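Long-range contact in YesW protein (Bacillus subtilis, PDB 2ZUX), which cleaves the rhamnogalacturonan backbone of plant cell-wall pectin by endo-acting elimination, with calcium or manganese required for activity: residues Tyr289-Leu294 with Thr309-Lys314. Sequence-based numbering, arbitrary orientation.
Sequences YAKTML and TLDSSK
Ser312 meets Thr292 with its OG folded between its own backbone N and carbonyl carbon (chi1 68°), and Met293 bends at chi3 (68°), its CE coming to rest beside Asp311. The serine thus illustrates how a side chain can stand in for a backbone acceptor where an antiparallel ladder ends. Its OG takes the amide of Thr292 at 2.9 Å from N, while Ser312 N returns a nearly straight bond (170° at the hydrogen) to Thr292 O. Two residues further in, Leu294 and Leu310 form a regular hydrogen-bonded pair, N to O in both directions. Between these rungs lies the non-hydrogen-bonded pair of Met293 and Asp311, whose side chains run side by side, Met293 CE 3.6 Å from Asp311 OD2.

The carboxylate of Asp311 has several partners. Ser313 OG (2.7 Å) and Ser313 N both reach Asp311 OD1 from above the same face of its plane, the latter making an Asx turn that overlaps the type I turn Asp311–Lys314. Lys314 NZ makes a long salt bridge of 3.6 Å to OD2 of Asp311, and a water links OD2 to NZ of the extended Lys291, whose CE lies near OD1. An alanine here would probably leave Ser313 N and OG without their acceptor, and Lys314 and the water-linked Lys291 without their negative mate, though the backbone bond of the turn would remain.

The contact lies at the open end of the hairpin 293–300/303–311, the last two strands of a four-stranded propeller blade. Met293 leans on Pro249, Lys291 makes a cation-pi contact with Trp257, and Leu294 and Leu310 pack against Val348 of strand 346–348 in the next blade.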
loop_
_atom_site.group_PDB
_atom_site.type_symbol
_atom_site.label_atom_id
_atom_site.label_comp_id
_atom_site.label_asym_id
_atom_site.label_seq_id
_atom_site.Cartn_x
_atom_site.Cartn_y
_atom_site.Cartn_z
ATOM N N TYR A 289 3.634 15.889 -14.282
ATOM C CA TYR A 289 4.089 17.282 -14.270
ATOM C C TYR A 289 3.436 18.129 -15.353
ATOM O O TYR A 289 3.210 19.329 -15.148
ATOM C CB TYR A 289 5.597 17.347 -14.434
ATOM C CG TYR A 289 6.361 16.756 -13.282
ATOM C CD1 TYR A 289 6.456 17.436 -12.072
ATOM C CD2 TYR A 289 6.996 15.517 -13.397
ATOM C CE1 TYR A 289 7.166 16.909 -11.004
ATOM C CE2 TYR A 289 7.711 14.984 -12.336
ATOM C CZ TYR A 289 7.795 15.685 -11.145
ATOM O OH TYR A 289 8.514 15.140 -10.101
ATOM N N ALA A 290 3.201 17.528 -16.516
ATOM C CA ALA A 290 2.521 18.203 -17.608
ATOM C C ALA A 290 1.522 17.195 -18.177
ATOM O O ALA A 290 0.605 16.790 -17.457
ATOM C CB ALA A 290 3.530 18.694 -18.639
ATOM N N LYS A 291 1.694 16.761 -19.422
ATOM C CA LYS A 291 0.787 15.765 -19.994
ATOM C C LYS A 291 0.587 14.581 -19.049
ATOM O O LYS A 291 1.559 14.050 -18.487
ATOM C CB LYS A 291 1.298 15.265 -21.341
ATOM C CG LYS A 291 0.376 14.239 -21.990
ATOM C CD LYS A 291 0.872 13.781 -23.359
ATOM C CE LYS A 291 -0.028 12.692 -23.922
ATOM N NZ LYS A 291 0.349 12.355 -25.322
ATOM N N THR A 292 -0.671 14.187 -18.882
ATOM C CA THR A 292 -1.070 13.155 -17.943
ATOM C C THR A 292 -2.068 12.232 -18.617
ATOM O O THR A 292 -3.020 12.693 -19.256
ATOM C CB THR A 292 -1.730 13.804 -16.708
ATOM O OG1 THR A 292 -0.785 14.652 -16.055
ATOM C CG2 THR A 292 -2.217 12.760 -15.726
ATOM N N MET A 293 -1.844 10.924 -18.490
ATOM C CA MET A 293 -2.782 9.936 -19.019
ATOM C C MET A 293 -3.057 8.854 -17.992
ATOM O O MET A 293 -2.173 8.476 -17.219
ATOM C CB MET A 293 -2.258 9.299 -20.306
ATOM C CG MET A 293 -2.064 10.267 -21.461
ATOM S SD MET A 293 -1.512 9.454 -22.970
ATOM C CE MET A 293 -2.967 8.504 -23.406
ATOM N N LEU A 294 -4.294 8.366 -17.988
ATOM C CA LEU A 294 -4.704 7.233 -17.160
ATOM C C LEU A 294 -5.473 6.267 -18.030
ATOM O O LEU A 294 -6.323 6.689 -18.811
ATOM C CB LEU A 294 -5.594 7.668 -15.990
ATOM C CG LEU A 294 -5.005 8.592 -14.919
ATOM C CD1 LEU A 294 -5.124 10.061 -15.320
ATOM C CD2 LEU A 294 -5.716 8.373 -13.597
ATOM N N THR A 309 -9.689 5.637 -21.362
ATOM C CA THR A 309 -8.487 6.456 -21.332
ATOM C C THR A 309 -8.873 7.883 -20.952
ATOM O O THR A 309 -9.857 8.412 -21.466
ATOM C CB THR A 309 -7.829 6.493 -22.728
ATOM O OG1 THR A 309 -7.461 5.168 -23.115
ATOM C CG2 THR A 309 -6.576 7.370 -22.742
ATOM N N LEU A 310 -8.124 8.490 -20.032
ATOM C CA LEU A 310 -8.161 9.937 -19.832
ATOM C C LEU A 310 -6.826 10.489 -20.309
ATOM O O LEU A 310 -5.770 10.025 -19.880
ATOM C CB LEU A 310 -8.394 10.308 -18.367
ATOM C CG LEU A 310 -8.459 11.823 -18.116
ATOM C CD1 LEU A 310 -9.586 12.489 -18.904
ATOM C CD2 LEU A 310 -8.631 12.104 -16.649
ATOM N N ASP A 311 -6.876 11.472 -21.200
ATOM C CA ASP A 311 -5.684 12.038 -21.804
ATOM C C ASP A 311 -5.780 13.558 -21.720
ATOM O O ASP A 311 -6.648 14.159 -22.356
ATOM C CB ASP A 311 -5.594 11.556 -23.258
ATOM C CG ASP A 311 -4.356 12.053 -23.992
ATOM O OD1 ASP A 311 -3.643 12.955 -23.507
ATOM O OD2 ASP A 311 -4.104 11.522 -25.094
ATOM N N SER A 312 -4.915 14.184 -20.924
ATOM C CA SER A 312 -4.977 15.631 -20.731
ATOM C C SER A 312 -4.711 16.422 -22.014
ATOM O O SER A 312 -5.072 17.597 -22.098
ATOM C CB SER A 312 -4.005 16.071 -19.638
ATOM O OG SER A 312 -2.660 15.903 -20.046
ATOM N N SER A 313 -4.085 15.781 -23.003
ATOM C CA SER A 313 -3.722 16.452 -24.255
ATOM C C SER A 313 -4.893 16.547 -25.230
ATOM O O SER A 313 -4.795 17.235 -26.245
ATOM C CB SER A 313 -2.518 15.769 -24.913
ATOM O OG SER A 313 -2.877 14.543 -25.522
ATOM N N LYS A 314 -5.988 15.857 -24.919
ATOM C CA LYS A 314 -7.234 15.954 -25.679
ATOM C C LYS A 314 -7.970 17.238 -25.330
ATOM O O LYS A 314 -8.028 17.632 -24.160
ATOM C CB LYS A 314 -8.139 14.764 -25.368
ATOM C CG LYS A 314 -8.126 13.629 -26.383
ATOM C CD LYS A 314 -6.759 13.005 -26.585
ATOM C CE LYS A 314 -6.169 13.400 -27.927
ATOM N NZ LYS A 314 -5.134 12.427 -28.371
HETATM O O HOH W 1 -1.832 10.943 -26.383
#